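Local structure of D-ribose pyranase (Bacillus subtilis, 1OGE) at residues I24-A29 with D53-L58; K74-E79 with T118-C123. The protein probably catalyses the interconversion of the beta-pyranose and beta-furanose forms of D-ribose, working as a decamer built from two pentamers. One frame throughout, in Å; residues are numbered along the deposited sequence.

Interaction 1: residues I24-A29 with D53-L58. With RP5 (5-O-phosphono-beta-D-ribofuranose), chain G.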
loop_
_atom_site.group_PDB
_atom_site.type_symbol
_atom_site.label_atom_id
_atom_site.label_comp_id
_atom_site.label_asym_id
_atom_site.label_seq_id
_atom_site.Cartn_x
_atom_site.Cartn_y
_atom_site.Cartn_z
ATOM N N ILE A 24 11.868 0.682 23.950
ATOM C CA ILE A 24 11.558 1.954 23.311
ATOM C C ILE A 24 12.735 2.867 23.658
ATOM O O ILE A 24 13.405 2.661 24.670
ATOM C CB ILE A 24 10.222 2.588 23.808
ATOM C CG1 ILE A 24 10.352 3.077 25.247
ATOM C CG2 ILE A 24 9.090 1.578 23.685
ATOM C CD1 ILE A 24 9.164 3.921 25.691
ATOM N N VAL A 25 12.991 3.861 22.816
ATOM C CA VAL A 25 14.107 4.773 23.033
ATOM C C VAL A 25 13.659 6.223 23.197
ATOM O O VAL A 25 12.714 6.671 22.547
ATOM C CB VAL A 25 15.103 4.709 21.839
ATOM C CG1 VAL A 25 16.277 5.663 22.071
ATOM C CG2 VAL A 25 15.593 3.279 21.640
ATOM N N ILE A 26 14.335 6.943 24.088
ATOM C CA ILE A 26 14.068 8.359 24.313
ATOM C C ILE A 26 15.372 8.969 23.852
ATOM O O ILE A 26 16.435 8.660 24.392
ATOM C CB ILE A 26 13.850 8.693 25.798
ATOM C CG1 ILE A 26 12.606 7.969 26.312
ATOM C CG2 ILE A 26 13.676 10.201 25.965
ATOM C CD1 ILE A 26 12.348 8.179 27.800
ATOM N N ALA A 27 15.297 9.827 22.847
ATOM C CA ALA A 27 16.504 10.400 22.287
ATOM C C ALA A 27 16.600 11.902 22.368
ATOM O O ALA A 27 15.595 12.595 22.523
ATOM C CB ALA A 27 16.629 9.970 20.828
ATOM N N ASP A 28 17.833 12.395 22.266
ATOM C CA ASP A 28 18.067 13.825 22.250
ATOM C C ASP A 28 17.812 14.208 20.791
ATOM O O ASP A 28 17.526 13.339 19.968
ATOM C CB ASP A 28 19.506 14.147 22.687
ATOM C CG ASP A 28 20.560 13.427 21.856
ATOM O OD1 ASP A 28 21.510 12.881 22.462
ATOM O OD2 ASP A 28 20.448 13.420 20.610
ATOM N N ALA A 29 17.910 15.490 20.465
ATOM C CA ALA A 29 17.642 15.942 19.107
ATOM C C ALA A 29 18.601 15.441 18.017
ATOM O O ALA A 29 18.312 15.586 16.827
ATOM C CB ALA A 29 17.592 17.465 19.081
ATOM N N ASP A 53 11.836 15.598 31.394
ATOM C CA ASP A 53 10.381 15.627 31.442
ATOM C C ASP A 53 9.761 14.462 30.687
ATOM O O ASP A 53 8.742 13.915 31.106
ATOM C CB ASP A 53 9.855 16.936 30.863
ATOM C CG ASP A 53 10.209 18.124 31.723
ATOM O OD1 ASP A 53 10.002 18.040 32.953
ATOM O OD2 ASP A 53 10.686 19.138 31.171
ATOM N N THR A 54 10.382 14.081 29.577
ATOM C CA THR A 54 9.871 12.980 28.773
ATOM C C THR A 54 10.065 11.649 29.494
ATOM O O THR A 54 9.138 10.847 29.600
ATOM C CB THR A 54 10.571 12.942 27.393
ATOM O OG1 THR A 54 10.434 14.223 26.761
ATOM C CG2 THR A 54 9.942 11.874 26.496
ATOM N N ALA A 55 11.271 11.420 29.997
ATOM C CA ALA A 55 11.572 10.187 30.710
ATOM C C ALA A 55 10.669 10.032 31.939
ATOM O O ALA A 55 10.256 8.922 32.285
ATOM C CB ALA A 55 13.039 10.175 31.127
ATOM N N ALA A 56 10.359 11.151 32.590
ATOM C CA ALA A 56 9.515 11.137 33.780
ATOM C C ALA A 56 8.087 10.697 33.456
ATOM O O ALA A 56 7.489 9.904 34.189
ATOM C CB ALA A 56 9.506 12.517 34.422
ATOM N N VAL A 57 7.536 11.214 32.361
ATOM C CA VAL A 57 6.182 10.844 31.968
ATOM C C VAL A 57 6.138 9.359 31.619
ATOM O O VAL A 57 5.244 8.638 32.064
ATOM C CB VAL A 57 5.698 11.666 30.750
ATOM C CG1 VAL A 57 4.311 11.202 30.325
ATOM C CG2 VAL A 57 5.661 13.144 31.098
ATOM N N LEU A 58 7.108 8.900 30.832
ATOM C CA LEU A 58 7.148 7.495 30.446
ATOM C C LEU A 58 7.283 6.571 31.651
ATOM O O LEU A 58 6.672 5.501 31.701
ATOM C CB LEU A 58 8.302 7.238 29.467
ATOM C CG LEU A 58 7.996 7.322 27.961
ATOM C CD1 LEU A 58 6.875 6.352 27.628
ATOM C CD2 LEU A 58 7.591 8.721 27.564
HETATM C C1 RP5 G . 24.127 11.294 18.494
HETATM O O4 RP5 G . 25.387 11.924 18.503
HETATM C C2 RP5 G . 23.408 11.779 19.752
HETATM O O2 RP5 G . 22.812 13.043 19.505
HETATM C C3 RP5 G . 24.570 11.958 20.723
HETATM O O3 RP5 G . 24.187 12.941 21.677
HETATM C C4 RP5 G . 25.731 12.369 19.805
HETATM C C5 RP5 G . 27.073 11.754 20.255
HETATM O O5 RP5 G . 28.148 12.138 19.368
HETATM P "P'" RP5 G . 28.863 13.509 19.705
HETATM O O1X RP5 G . 29.945 13.753 18.728
HETATM O O2X RP5 G . 27.837 14.651 19.617
HETATM O O3X RP5 G . 29.451 13.467 21.118
HETATM O O1 RP5 G . 24.409 9.918 18.517
#

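Interaction 2: residues K74-E79 with T118-C123. With RP5 (5-O-phosphono-beta-D-ribofuranose), chain G.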
loop_
_atom_site.group_PDB
_atom_site.type_symbol
_atom_site.label_atom_id
_atom_site.label_comp_id
_atom_site.label_asym_id
_atom_site.label_seq_id
_atom_site.Cartn_x
_atom_site.Cartn_y
_atom_site.Cartn_z
ATOM N N LYS A 74 27.680 9.627 31.709
ATOM C CA LYS A 74 28.203 9.880 33.048
ATOM C C LYS A 74 29.204 11.033 33.085
ATOM O O LYS A 74 29.218 11.824 34.030
ATOM C CB LYS A 74 28.880 8.623 33.600
ATOM C CG LYS A 74 27.941 7.477 33.930
ATOM C CD LYS A 74 28.735 6.274 34.432
ATOM C CE LYS A 74 27.830 5.174 34.964
ATOM N NZ LYS A 74 28.603 4.006 35.477
ATOM N N ALA A 75 30.042 11.124 32.057
ATOM C CA ALA A 75 31.054 12.173 31.991
ATOM C C ALA A 75 30.583 13.425 31.262
ATOM O O ALA A 75 30.660 14.532 31.799
ATOM C CB ALA A 75 32.310 11.633 31.321
ATOM N N SER A 76 30.092 13.243 30.040
ATOM C CA SER A 76 29.630 14.352 29.215
ATOM C C SER A 76 28.315 14.989 29.656
ATOM O O SER A 76 28.053 16.148 29.337
ATOM C CB SER A 76 29.500 13.889 27.764
ATOM O OG SER A 76 30.705 13.294 27.311
ATOM N N ASN A 77 27.486 14.245 30.383
ATOM C CA ASN A 77 26.196 14.777 30.822
ATOM C C ASN A 77 25.862 14.319 32.236
ATOM O O ASN A 77 24.991 13.468 32.433
ATOM C CB ASN A 77 25.099 14.316 29.862
ATOM C CG ASN A 77 23.954 15.298 29.770
ATOM O OD1 ASN A 77 23.449 15.779 30.784
ATOM N ND2 ASN A 77 23.531 15.595 28.546
ATOM N N GLN A 78 26.550 14.899 33.215
ATOM C CA GLN A 78 26.365 14.547 34.618
ATOM C C GLN A 78 24.969 14.809 35.177
ATOM O O GLN A 78 24.447 14.010 35.952
ATOM C CB GLN A 78 27.401 15.286 35.472
ATOM C CG GLN A 78 27.327 14.989 36.964
ATOM C CD GLN A 78 27.550 13.518 37.287
ATOM O OE1 GLN A 78 28.579 12.942 36.932
ATOM N NE2 GLN A 78 26.585 12.904 37.968
ATOM N N GLU A 79 24.362 15.924 34.792
ATOM C CA GLU A 79 23.043 16.253 35.310
ATOM C C GLU A 79 21.968 15.250 34.897
ATOM O O GLU A 79 21.184 14.801 35.735
ATOM C CB GLU A 79 22.645 17.671 34.891
ATOM C CG GLU A 79 21.371 18.168 35.564
ATOM C CD GLU A 79 21.379 19.669 35.820
ATOM O OE1 GLU A 79 21.545 20.441 34.850
ATOM O OE2 GLU A 79 21.219 20.078 36.993
ATOM N N THR A 118 21.626 18.231 24.522
ATOM C CA THR A 118 22.818 17.917 25.302
ATOM C C THR A 118 23.335 16.540 24.899
ATOM O O THR A 118 22.557 15.648 24.559
ATOM C CB THR A 118 22.549 17.926 26.826
ATOM O OG1 THR A 118 21.664 16.853 27.172
ATOM C CG2 THR A 118 21.944 19.252 27.247
ATOM N N PRO A 119 24.663 16.357 24.929
ATOM C CA PRO A 119 25.360 15.118 24.576
ATOM C C PRO A 119 24.910 13.859 25.307
ATOM O O PRO A 119 24.710 13.860 26.524
ATOM C CB PRO A 119 26.822 15.447 24.879
ATOM C CG PRO A 119 26.895 16.913 24.618
ATOM C CD PRO A 119 25.633 17.414 25.271
ATOM N N TYR A 120 24.769 12.785 24.534
ATOM C CA TYR A 120 24.389 11.471 25.037
ATOM C C TYR A 120 23.157 11.407 25.940
ATOM O O TYR A 120 23.053 10.533 26.808
ATOM C CB TYR A 120 25.594 10.839 25.736
ATOM C CG TYR A 120 26.862 10.948 24.914
ATOM C CD1 TYR A 120 27.661 12.091 24.978
ATOM C CD2 TYR A 120 27.236 9.931 24.036
ATOM C CE1 TYR A 120 28.802 12.221 24.184
ATOM C CE2 TYR A 120 28.373 10.051 23.236
ATOM C CZ TYR A 120 29.151 11.198 23.316
ATOM O OH TYR A 120 30.274 11.321 22.528
ATOM N N ALA A 121 22.219 12.325 25.731
ATOM C CA ALA A 121 20.992 12.326 26.512
ATOM C C ALA A 121 20.025 11.370 25.815
ATOM O O ALA A 121 19.041 11.800 25.210
ATOM C CB ALA A 121 20.400 13.731 26.575
ATOM N N ASN A 122 20.336 10.076 25.887
ATOM C CA ASN A 122 19.518 9.030 25.278
ATOM C C ASN A 122 19.454 7.822 26.206
ATOM O O ASN A 122 20.381 7.568 26.971
ATOM C CB ASN A 122 20.110 8.551 23.942
ATOM C CG ASN A 122 20.472 9.689 23.006
ATOM O OD1 ASN A 122 21.604 10.175 23.015
ATOM N ND2 ASN A 122 19.513 10.125 22.195
ATOM N N CYS A 123 18.360 7.074 26.136
ATOM C CA CYS A 123 18.232 5.871 26.949
ATOM C C CYS A 123 17.190 4.919 26.377
ATOM O O CYS A 123 16.256 5.334 25.690
ATOM C CB CYS A 123 17.879 6.218 28.402
ATOM S SG CYS A 123 16.171 6.693 28.688
HETATM C C1 RP5 G . 24.127 11.294 18.494
HETATM O O4 RP5 G . 25.387 11.924 18.503
HETATM C C2 RP5 G . 23.408 11.779 19.752
HETATM O O2 RP5 G . 22.812 13.043 19.505
HETATM C C3 RP5 G . 24.570 11.958 20.723
HETATM O O3 RP5 G . 24.187 12.941 21.677
HETATM C C4 RP5 G . 25.731 12.369 19.805
HETATM C C5 RP5 G . 27.073 11.754 20.255
HETATM O O5 RP5 G . 28.148 12.138 19.368
HETATM P "P'" RP5 G . 28.863 13.509 19.705
HETATM O O1X RP5 G . 29.945 13.753 18.728
HETATM O O2X RP5 G . 27.837 14.651 19.617
HETATM O O3X RP5 G . 29.451 13.467 21.118
HETATM O O1 RP5 G . 24.409 9.918 18.517
#

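Interaction 1: residues I24-A29 with D53-L58
I26 makes most of the contact between strand 24-27 and helix 53-58, and its side chain reaches the helix backbone itself. CG1 lies anti to the carbonyl carbon (chi1 -63°) and the chain runs on extended, which carries CD1 to within 3.6 Å of A55 CA. The methyl of A55 lies beside the same tip, with CB 3.9 Å from I26 CD1, an approach consistent with the small alanine side chain. The second branch meets the helix one turn before L58: I26 CG2 lies 4.1 Å from T54 CG2, while T54 OG1 is hydrogen-bonded to A50 O, just ahead of the helix. L58, the next largest contributor, touches both isoleucines, with CD1 3.9 Å from I24 CD1 and CG more loosely against I26 CD1. All of these residues are buried, and the contact is purely apolar. The strand and helix axes run nearly antiparallel, at 154°. V25 and A27, which alternate with the isoleucines along the strand, pack instead against V111 of strand 111-113. Further along the chain, D28 grips the sugar with both carboxylate oxygens: RP5 O3 donates to OD1 at 2.8 Å and RP5 O2 to OD2 at 2.6 Å. OD2 also accepts the backbone N-H groups of G30 and L31, which fix the carboxylate. This is helix-on-sheet packing of an alpha/beta fold, with a substrate-binding aspartate following in the same segment.

Interaction 2: residues K74-E79 with T118-C123
N77 extends its amide nitrogen to the loop 118-123. CG is anti to the backbone N (chi1 -151°), and ND2 thereby meets P119 O at 2.9 Å in a fairly straight bond of 162°, with the carbonyl oxygen close to the plane of the amide. The donor itself stands tilted out of the carbonyl plane of P119. A second, weak bond runs from N77 ND2 to T118 OG1 at 2.6 Å, the two side chains crossing at about a right angle; the stronger partner of that hydroxyl is E116. The N77 side chain also caps helix 78-87, and its OD1 takes a bond from N80 ND2. One residue back, S76 brings CB obliquely to the Y120 ring, 3.8 Å from CD1, and also touches P119 CB. The same ring has RP5 C5 over one face, 3.7 Å from Y120 CZ, and H98 meets it edge-to-face. Y120 N gives its hydrogen to RP5 O3 at 2.9 Å. F131 of a neighbouring subunit packs on P119. The P119-Y120 peptide is thus bonded through its O to an N-cap asparagine and through its N-H to the sugar: a type II beta turn, T118 to A121, with Y120 at its positive-phi position, forming one wall of the ribose-binding site.

In the fold
The two contacts illustrate how one site draws on both the core and the periphery of a fold. The centre of interaction 1 is about 4 Å from the centre of the chain, and this apolar contact joins the sheet to a helix; that of interaction 2 is about 13 Å away, and the contact, only partly buried, relies on one good and one weak hydrogen bond from an asparagine amide. They are sewn together where the loop enters strand 123-127, antiparallel to 23-27: I26 N probably bonds to C123 O at 3.0 Å. Both reach the same RP5, D28 from 24-29 and Y120 from the turn. H98 of this chain and H20 of a neighbouring subunit, the inferred proton donor, are also hydrogen-bonded to it.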